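PDB 3E0U: glutathione peroxidase from Trypanosoma cruzi, which probably reduces peroxides, as a thioredoxin-fold member of the glutathione peroxidase family. Local coordinates for residues A[3-8]-A[26-31]; A[45-50]-A[59-64]; A[52-57]-A[155-160]. All coordinates share one frame; numbering follows the deposited sequence.

Contact 1 of 3, residues A[3-8]-A[26-31]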
loop_
_atom_site.group_PDB
_atom_site.type_symbol
_atom_site.label_atom_id
_atom_site.label_comp_id
_atom_site.label_asym_id
_atom_site.label_seq_id
_atom_site.Cartn_x
_atom_site.Cartn_y
_atom_site.Cartn_z
ATOM N N LYS A 3 16.015 8.855 -2.100
ATOM C CA LYS A 3 14.707 8.601 -2.777
ATOM C C LYS A 3 13.724 7.946 -1.854
ATOM O O LYS A 3 14.005 6.909 -1.285
ATOM C CB LYS A 3 14.853 7.735 -4.024
ATOM C CG LYS A 3 14.894 8.539 -5.317
ATOM C CD LYS A 3 15.029 7.618 -6.519
ATOM C CE LYS A 3 15.439 8.416 -7.746
ATOM N NZ LYS A 3 15.455 7.585 -8.979
ATOM N N SER A 4 12.527 8.497 -1.790
ATOM C CA SER A 4 11.530 7.958 -0.906
ATOM C C SER A 4 10.161 8.261 -1.498
ATOM O O SER A 4 10.040 9.028 -2.461
ATOM C CB SER A 4 11.674 8.588 0.487
ATOM O OG SER A 4 11.662 10.026 0.414
ATOM N N ILE A 5 9.137 7.671 -0.893
ATOM C CA ILE A 5 7.808 7.862 -1.309
ATOM C C ILE A 5 7.384 9.317 -1.089
ATOM O O ILE A 5 6.340 9.743 -1.563
ATOM C CB ILE A 5 6.813 6.945 -0.497
ATOM C CG1 ILE A 5 6.670 7.385 0.954
ATOM C CG2 ILE A 5 7.079 5.431 -0.645
ATOM C CD1 ILE A 5 5.567 6.587 1.618
ATOM N N TYR A 6 8.124 10.032 -0.244
ATOM C CA TYR A 6 7.753 11.385 0.150
ATOM C C TYR A 6 8.122 12.468 -0.865
ATOM O O TYR A 6 7.757 13.677 -0.701
ATOM C CB TYR A 6 8.339 11.699 1.531
ATOM C CG TYR A 6 7.768 10.787 2.574
ATOM C CD1 TYR A 6 6.425 10.746 2.791
ATOM C CD2 TYR A 6 8.576 9.874 3.232
ATOM C CE1 TYR A 6 5.899 9.883 3.732
ATOM C CE2 TYR A 6 8.068 8.993 4.155
ATOM C CZ TYR A 6 6.739 8.999 4.411
ATOM O OH TYR A 6 6.262 8.175 5.405
ATOM N N GLU A 7 8.714 12.005 -1.964
ATOM C CA GLU A 7 9.012 12.859 -3.089
ATOM C C GLU A 7 7.853 12.766 -4.093
ATOM O O GLU A 7 7.991 13.258 -5.200
ATOM C CB GLU A 7 10.304 12.444 -3.761
ATOM C CG GLU A 7 11.549 12.566 -2.906
ATOM C CD GLU A 7 12.765 12.121 -3.641
ATOM O OE1 GLU A 7 12.727 11.118 -4.368
ATOM O OE2 GLU A 7 13.785 12.763 -3.508
ATOM N N PHE A 8 6.759 12.071 -3.729
ATOM C CA PHE A 8 5.544 12.002 -4.584
ATOM C C PHE A 8 4.354 12.607 -3.901
ATOM O O PHE A 8 4.285 12.670 -2.648
ATOM C CB PHE A 8 5.210 10.575 -5.009
ATOM C CG PHE A 8 6.344 9.902 -5.648
ATOM C CD1 PHE A 8 7.350 9.378 -4.881
ATOM C CD2 PHE A 8 6.542 10.002 -6.996
ATOM C CE1 PHE A 8 8.476 8.847 -5.454
ATOM C CE2 PHE A 8 7.625 9.400 -7.577
ATOM C CZ PHE A 8 8.621 8.906 -6.808
ATOM N N HIS A 26 8.158 6.628 10.231
ATOM C CA HIS A 26 7.366 5.481 10.703
ATOM C C HIS A 26 7.081 4.534 9.551
ATOM O O HIS A 26 6.821 4.978 8.456
ATOM C CB HIS A 26 6.041 5.921 11.321
ATOM C CG HIS A 26 6.174 6.448 12.710
ATOM N ND1 HIS A 26 5.818 7.733 13.052
ATOM C CD2 HIS A 26 6.703 5.890 13.828
ATOM C CE1 HIS A 26 6.058 7.924 14.336
ATOM N NE2 HIS A 26 6.609 6.827 14.828
ATOM N N PRO A 27 7.112 3.224 9.800
ATOM C CA PRO A 27 6.773 2.338 8.680
ATOM C C PRO A 27 5.308 2.495 8.226
ATOM O O PRO A 27 4.439 3.007 8.964
ATOM C CB PRO A 27 7.039 0.934 9.248
ATOM C CG PRO A 27 6.887 1.109 10.777
ATOM C CD PRO A 27 7.390 2.492 11.061
ATOM N N LEU A 28 5.003 1.920 7.080
ATOM C CA LEU A 28 3.735 2.173 6.455
ATOM C C LEU A 28 3.577 1.016 5.447
ATOM O O LEU A 28 4.579 0.436 5.067
ATOM C CB LEU A 28 3.876 3.527 5.695
ATOM C CG LEU A 28 2.704 3.980 4.888
ATOM C CD1 LEU A 28 1.550 4.085 5.941
ATOM C CD2 LEU A 28 2.939 5.292 4.135
ATOM N N LEU A 29 2.353 0.560 5.192
ATOM C CA LEU A 29 2.065 -0.409 4.113
ATOM C C LEU A 29 1.165 0.290 3.140
ATOM O O LEU A 29 0.103 0.806 3.533
ATOM C CB LEU A 29 1.256 -1.618 4.602
ATOM C CG LEU A 29 1.891 -2.984 4.795
ATOM C CD1 LEU A 29 0.826 -3.896 5.332
ATOM C CD2 LEU A 29 2.427 -3.521 3.537
ATOM N N ILE A 30 1.438 0.073 1.872
ATOM C CA ILE A 30 0.637 0.655 0.824
ATOM C C ILE A 30 0.069 -0.428 -0.076
ATOM O O ILE A 30 0.823 -1.145 -0.773
ATOM C CB ILE A 30 1.498 1.611 -0.044
ATOM C CG1 ILE A 30 2.174 2.678 0.858
ATOM C CG2 ILE A 30 0.627 2.166 -1.165
ATOM C CD1 ILE A 30 2.952 3.834 0.089
ATOM N N TYR A 31 -1.261 -0.460 -0.150
ATOM C CA TYR A 31 -1.995 -1.438 -0.958
ATOM C C TYR A 31 -2.752 -0.813 -2.122
ATOM O O TYR A 31 -3.273 0.305 -1.997
ATOM C CB TYR A 31 -3.053 -2.165 -0.117
ATOM C CG TYR A 31 -2.607 -3.140 0.971
ATOM C CD1 TYR A 31 -2.596 -4.492 0.736
ATOM C CD2 TYR A 31 -2.381 -2.706 2.278
ATOM C CE1 TYR A 31 -2.392 -5.383 1.763
ATOM C CE2 TYR A 31 -2.150 -3.600 3.310
ATOM C CZ TYR A 31 -2.148 -4.935 3.049
ATOM O OH TYR A 31 -1.798 -5.837 4.025
HETATM O O HOH W 1 8.053 6.379 6.483
#
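Three aliphatic side chains, I5, L28 and I30, make the apolar part of this contact, and the methyl I5 CD1 does all the touching from its side. I5 CD1 lies 3.9 Å from L28 CD2, the two chains passing at a slant, and 4.1 Å from I30 CD1, which it meets end on. I5 can reach both because CG1 sits between its backbone N and carbonyl carbon (chi1 70°) and the chain beyond is extended. L28 and I30 are two apart on strand 28-33, hence on the same sheet face. That strand lies inside the thioredoxin-fold sheet, between strands 60-65 and 131-134, and the short 3-10 turn 5-7 packs over this face. L108 of helix 107-115 and I134 also touch I5, burying it between helix and sheet.

The polar part runs through water. Y6 OH and H26 O stand 4.5 Å apart, too far for direct bonding, and one water spans them, 2.8 Å from Y6 OH and 2.7 Å from H26 O, to which it probably donates. The water sits at the edge of the phenol ring, in its plane. Within the turn, I5 CG1 lies over the centre of the Y6 ring, 3.6 Å above its plane, so the aliphatic branch that reaches the strand also backs the tyrosine. Backbone bonds E7 N to S4 O and F8 N to I5 O (3.2 Å) hold the turn.

Contact 2 of 3, residues A[45-50]-A[59-64]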
loop_
_atom_site.group_PDB
_atom_site.type_symbol
_atom_site.label_atom_id
_atom_site.label_comp_id
_atom_site.label_asym_id
_atom_site.label_seq_id
_atom_site.Cartn_x
_atom_site.Cartn_y
_atom_site.Cartn_z
ATOM N N GLU A 45 -8.521 -8.372 5.355
ATOM C CA GLU A 45 -8.441 -8.737 6.726
ATOM C C GLU A 45 -7.002 -8.675 7.250
ATOM O O GLU A 45 -6.817 -8.551 8.450
ATOM C CB GLU A 45 -9.036 -10.131 6.902
ATOM C CG GLU A 45 -10.555 -10.155 6.700
ATOM C CD GLU A 45 -11.132 -11.569 6.680
ATOM O OE1 GLU A 45 -10.423 -12.532 6.258
ATOM O OE2 GLU A 45 -12.301 -11.723 7.117
ATOM N N THR A 46 -6.010 -8.966 6.405
ATOM C CA THR A 46 -4.603 -8.764 6.782
ATOM C C THR A 46 -4.332 -7.273 6.965
ATOM O O THR A 46 -3.793 -6.892 7.990
ATOM C CB THR A 46 -3.586 -9.347 5.752
ATOM O OG1 THR A 46 -3.895 -10.718 5.554
ATOM C CG2 THR A 46 -2.150 -9.275 6.265
ATOM N N ALA A 47 -4.749 -6.457 5.989
ATOM C CA ALA A 47 -4.619 -5.004 6.020
ATOM C C ALA A 47 -5.200 -4.379 7.310
ATOM O O ALA A 47 -4.507 -3.637 8.016
ATOM C CB ALA A 47 -5.278 -4.424 4.843
ATOM N N THR A 48 -6.473 -4.666 7.569
ATOM C CA THR A 48 -7.204 -4.297 8.775
ATOM C C THR A 48 -6.574 -4.841 10.076
ATOM O O THR A 48 -6.543 -4.147 11.082
ATOM C CB THR A 48 -8.626 -4.822 8.617
ATOM O OG1 THR A 48 -9.182 -4.260 7.427
ATOM C CG2 THR A 48 -9.530 -4.464 9.822
ATOM N N THR A 49 -6.154 -6.109 10.090
ATOM C CA THR A 49 -5.458 -6.643 11.249
ATOM C C THR A 49 -4.177 -5.841 11.534
ATOM O O THR A 49 -4.045 -5.254 12.606
ATOM C CB THR A 49 -5.126 -8.148 11.123
ATOM O OG1 THR A 49 -6.341 -8.881 10.950
ATOM C CG2 THR A 49 -4.424 -8.666 12.414
ATOM N N LEU A 50 -3.290 -5.739 10.546
ATOM C CA LEU A 50 -2.061 -5.014 10.755
ATOM C C LEU A 50 -2.271 -3.570 11.153
ATOM O O LEU A 50 -1.473 -3.029 11.871
ATOM C CB LEU A 50 -1.158 -5.086 9.521
ATOM C CG LEU A 50 -0.591 -6.477 9.308
ATOM C CD1 LEU A 50 -0.138 -6.589 7.867
ATOM C CD2 LEU A 50 0.531 -6.729 10.328
ATOM N N PHE A 59 2.368 3.326 12.831
ATOM C CA PHE A 59 2.076 2.612 11.581
ATOM C C PHE A 59 0.721 2.943 10.921
ATOM O O PHE A 59 -0.207 3.385 11.580
ATOM C CB PHE A 59 2.211 1.118 11.840
ATOM C CG PHE A 59 1.875 0.257 10.665
ATOM C CD1 PHE A 59 2.850 -0.021 9.688
ATOM C CD2 PHE A 59 0.662 -0.439 10.645
ATOM C CE1 PHE A 59 2.589 -0.933 8.662
ATOM C CE2 PHE A 59 0.371 -1.334 9.641
ATOM C CZ PHE A 59 1.299 -1.552 8.617
ATOM N N THR A 60 0.678 2.931 9.589
ATOM C CA THR A 60 -0.600 3.108 8.907
ATOM C C THR A 60 -0.624 2.242 7.682
ATOM O O THR A 60 0.413 1.685 7.268
ATOM C CB THR A 60 -0.891 4.580 8.484
ATOM O OG1 THR A 60 -2.307 4.772 8.323
ATOM C CG2 THR A 60 -0.133 4.997 7.172
ATOM N N VAL A 61 -1.831 2.009 7.181
ATOM C CA VAL A 61 -1.982 1.427 5.882
ATOM C C VAL A 61 -2.698 2.365 4.953
ATOM O O VAL A 61 -3.611 3.077 5.346
ATOM C CB VAL A 61 -2.516 -0.055 5.855
ATOM C CG1 VAL A 61 -2.839 -0.604 7.208
ATOM C CG2 VAL A 61 -3.582 -0.309 4.746
ATOM N N LEU A 62 -2.161 2.462 3.749
ATOM C CA LEU A 62 -2.694 3.329 2.723
ATOM C C LEU A 62 -3.243 2.470 1.582
ATOM O O LEU A 62 -2.560 1.577 1.153
ATOM C CB LEU A 62 -1.551 4.209 2.192
ATOM C CG LEU A 62 -1.303 5.647 2.704
ATOM C CD1 LEU A 62 -1.783 5.941 4.092
ATOM C CD2 LEU A 62 0.046 6.232 2.432
ATOM N N ALA A 63 -4.505 2.694 1.167
ATOM C CA ALA A 63 -5.144 1.942 0.071
ATOM C C ALA A 63 -5.317 2.838 -1.111
ATOM O O ALA A 63 -5.924 3.920 -0.997
ATOM C CB ALA A 63 -6.507 1.413 0.483
ATOM N N PHE A 64 -4.769 2.399 -2.251
ATOM C CA PHE A 64 -4.913 3.121 -3.514
ATOM C C PHE A 64 -5.897 2.347 -4.375
ATOM O O PHE A 64 -5.488 1.361 -5.018
ATOM C CB PHE A 64 -3.575 3.235 -4.272
ATOM C CG PHE A 64 -2.649 4.311 -3.749
ATOM C CD1 PHE A 64 -1.777 4.042 -2.707
ATOM C CD2 PHE A 64 -2.699 5.617 -4.269
ATOM C CE1 PHE A 64 -0.967 5.055 -2.139
ATOM C CE2 PHE A 64 -1.808 6.636 -3.777
ATOM C CZ PHE A 64 -0.972 6.353 -2.676
#
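Between 45-50 and 59-64 the backbones are nearest at A47 and V61, whose CA atoms are 7.0 Å apart, with both touching pairs formed largely through helix carbonyls. This is the packing of a beta-alpha-beta unit, strand 28-33, helix 43-54 and strand 60-65, in which the helix lies on one face of the thioredoxin-fold sheet. V61 directs its side chain at the helix: CG1 stands 3.6 Å from A47 O, while CG2 is at a looser 4.5 Å from A47 CB. With only a methyl at A47, the helix backbone itself can probably come near the strand, and A47 also touches Y31 of the neighbouring strand.

One helical turn on, L50 meets F59. The phenylalanine has CG anti to its backbone N (chi1 177°), which carries the ring from the backbone of 59-64 across to the helix; Y54, farther along the same helix, packs on it too. L50 CB is 4.1 Å from F59 CE2, and I153 of helix 150-157 touches the leucine as well. The contact is buried and van der Waals in character, a carbonyl oxygen approaching the ring obliquely: L50 O lies 3.4 Å from F59 CE2.

Contact 3 of 3, residues A[52-57]-A[155-160]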
loop_
_atom_site.group_PDB
_atom_site.type_symbol
_atom_site.label_atom_id
_atom_site.label_comp_id
_atom_site.label_asym_id
_atom_site.label_seq_id
_atom_site.Cartn_x
_atom_site.Cartn_y
_atom_site.Cartn_z
ATOM N N ASN A 52 -4.811 -2.316 12.794
ATOM C CA ASN A 52 -5.255 -2.285 14.179
ATOM C C ASN A 52 -4.187 -2.761 15.195
ATOM O O ASN A 52 -4.105 -2.224 16.311
ATOM C CB ASN A 52 -6.609 -3.010 14.350
ATOM C CG ASN A 52 -7.782 -2.215 13.756
ATOM O OD1 ASN A 52 -8.122 -1.137 14.243
ATOM N ND2 ASN A 52 -8.393 -2.742 12.699
ATOM N N LYS A 53 -3.363 -3.737 14.825
ATOM C CA LYS A 53 -2.377 -4.259 15.777
ATOM C C LYS A 53 -1.271 -3.218 15.998
ATOM O O LYS A 53 -0.807 -3.010 17.131
ATOM C CB LYS A 53 -1.745 -5.578 15.291
ATOM C CG LYS A 53 -2.464 -6.869 15.641
ATOM C CD LYS A 53 -1.742 -7.681 16.709
ATOM C CE LYS A 53 -0.449 -8.330 16.186
ATOM N NZ LYS A 53 -0.615 -9.715 15.623
ATOM N N TYR A 54 -0.988 -2.453 14.950
ATOM C CA TYR A 54 0.202 -1.650 14.937
ATOM C C TYR A 54 0.080 -0.136 14.781
ATOM O O TYR A 54 1.090 0.569 14.952
ATOM C CB TYR A 54 1.143 -2.213 13.863
ATOM C CG TYR A 54 1.598 -3.612 14.211
ATOM C CD1 TYR A 54 2.406 -3.825 15.330
ATOM C CD2 TYR A 54 1.075 -4.731 13.564
ATOM C CE1 TYR A 54 2.746 -5.103 15.744
ATOM C CE2 TYR A 54 1.433 -6.016 13.956
ATOM C CZ TYR A 54 2.283 -6.189 15.033
ATOM O OH TYR A 54 2.668 -7.438 15.443
ATOM N N LYS A 55 -1.123 0.387 14.541
ATOM C CA LYS A 55 -1.229 1.833 14.272
ATOM C C LYS A 55 -0.727 2.667 15.439
ATOM O O LYS A 55 -0.010 3.651 15.235
ATOM C CB LYS A 55 -2.645 2.251 13.878
ATOM C CG LYS A 55 -3.701 1.940 14.902
ATOM C CD LYS A 55 -5.065 1.901 14.235
ATOM C CE LYS A 55 -5.730 3.254 14.255
ATOM N NZ LYS A 55 -6.004 3.623 15.655
ATOM N N GLY A 56 -1.078 2.232 16.646
ATOM C CA GLY A 56 -0.680 2.877 17.903
ATOM C C GLY A 56 0.775 3.321 18.006
ATOM O O GLY A 56 1.089 4.263 18.728
ATOM N N GLN A 57 1.659 2.668 17.261
ATOM C CA GLN A 57 3.090 2.964 17.280
ATOM C C GLN A 57 3.618 3.659 16.029
ATOM O O GLN A 57 4.808 3.553 15.711
ATOM C CB GLN A 57 3.881 1.691 17.595
ATOM C CG GLN A 57 2.949 0.491 17.763
ATOM C CD GLN A 57 3.628 -0.671 18.442
ATOM O OE1 GLN A 57 4.837 -0.680 18.639
ATOM N NE2 GLN A 57 2.839 -1.688 18.791
ATOM N N LYS A 155 7.298 -10.451 10.318
ATOM C CA LYS A 155 8.697 -10.803 10.192
ATOM C C LYS A 155 9.535 -9.600 9.719
ATOM O O LYS A 155 10.613 -9.352 10.255
ATOM C CB LYS A 155 8.880 -11.982 9.216
ATOM C CG LYS A 155 8.829 -13.371 9.813
ATOM C CD LYS A 155 9.241 -14.423 8.753
ATOM C CE LYS A 155 10.760 -14.440 8.420
ATOM N NZ LYS A 155 11.574 -15.579 9.025
ATOM N N LYS A 156 9.090 -8.909 8.667
ATOM C CA LYS A 156 9.796 -7.708 8.159
ATOM C C LYS A 156 9.443 -6.375 8.879
ATOM O O LYS A 156 10.310 -5.529 9.109
ATOM C CB LYS A 156 9.556 -7.545 6.659
ATOM C CG LYS A 156 9.577 -8.830 5.859
ATOM C CD LYS A 156 10.937 -9.564 5.897
ATOM C CE LYS A 156 10.967 -10.685 4.765
ATOM N NZ LYS A 156 12.315 -11.495 4.773
ATOM N N LEU A 157 8.182 -6.237 9.290
ATOM C CA LEU A 157 7.662 -5.033 9.957
ATOM C C LEU A 157 8.113 -4.778 11.418
ATOM O O LEU A 157 8.459 -3.640 11.766
ATOM C CB LEU A 157 6.137 -5.019 9.821
ATOM C CG LEU A 157 5.244 -3.810 10.158
ATOM C CD1 LEU A 157 4.163 -4.115 11.197
ATOM C CD2 LEU A 157 6.052 -2.569 10.475
ATOM N N LEU A 158 8.123 -5.800 12.276
ATOM C CA LEU A 158 8.534 -5.608 13.686
ATOM C C LEU A 158 9.965 -5.045 13.931
ATOM O O LEU A 158 10.209 -4.429 14.991
ATOM C CB LEU A 158 8.288 -6.882 14.503
ATOM C CG LEU A 158 6.787 -7.237 14.597
ATOM C CD1 LEU A 158 6.656 -8.754 14.931
ATOM C CD2 LEU A 158 6.119 -6.356 15.664
ATOM N N PRO A 159 10.943 -5.383 13.059
ATOM C CA PRO A 159 12.212 -4.643 13.144
ATOM C C PRO A 159 12.203 -3.227 12.486
ATOM O O PRO A 159 13.286 -2.647 12.327
ATOM C CB PRO A 159 13.221 -5.554 12.410
ATOM C CG PRO A 159 12.524 -6.841 12.153
ATOM C CD PRO A 159 11.042 -6.536 12.144
ATOM N N LEU A 160 11.028 -2.703 12.094
ATOM C CA LEU A 160 10.871 -1.323 11.574
ATOM C C LEU A 160 10.129 -0.391 12.561
ATOM O O LEU A 160 10.061 0.866 12.334
ATOM C CB LEU A 160 10.177 -1.275 10.178
ATOM C CG LEU A 160 10.828 -1.889 8.932
ATOM C CD1 LEU A 160 10.109 -1.599 7.617
ATOM C CD2 LEU A 160 12.268 -1.417 8.829
#
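Y54, in the C-terminal part of helix 43-54, reaches across to L157 and L158, at the C-terminal side of helix 150-157; two helices of the thioredoxin fold thus meet through their C-terminal ends. Their nearest CA atoms, those of Y54 and L158, are 9.3 Å apart, so the contact is made by side chains.

Along 52-57, K53 is the first to matter here. K53 touches neither leucine, but K53 CB lies 3.3 Å above the plane of the Y54 ring, offset toward the rim, and backs the face turned from L157. Its NZ forms a salt bridge with E154, one turn before L158 on the other helix.

Y54 carries the contact. With CG anti to the carbonyl carbon (chi1 -64°), the ring extends toward the second helix and lies between K53 and L157. L157 CD1 sits over the other face in a CH-pi contact, 4.2 Å from the centroid of the Y54 ring and 22° off its normal, nearest Y54 CG and Y54 CD2; the two side chains run past each other in opposite senses. The phenol oxygen is hydrogen-bonded to E154, which therefore holds both K53 and Y54 and fixes where the hydroxyl end of the ring lies.

Beyond Y54, Q57 N bonds back to Y54 O at 3.2 Å. L158, more exposed than L157, crosses the tyrosine at about a right angle, and its CD2 methyl approaches the ring obliquely, 3.6 Å from both Y54 CE1 and Y54 OH.

Overall arrangement
From the N terminus, contact 1 closes first, bringing the 3-10 turn near the start of the chain back against strand 28-33 after a loop of 17 residues. The chain then runs on into helix 43-54 and strand 60-65, and contact 2 closes the short connection between these two. Strands 28-33 and 60-65 are sheet neighbours, with Y31 and F64 probably hydrogen-bonded, so contacts 1 and 2 meet on the same sheet, from opposite faces. Contact 3 opens inside contact 2's loop and closes only at 155-160, so the two cross; it ties the far end of helix 43-54 to helix 150-157. F59 touches both Y54 and L157, and P27 touches L157, joining all three contacts.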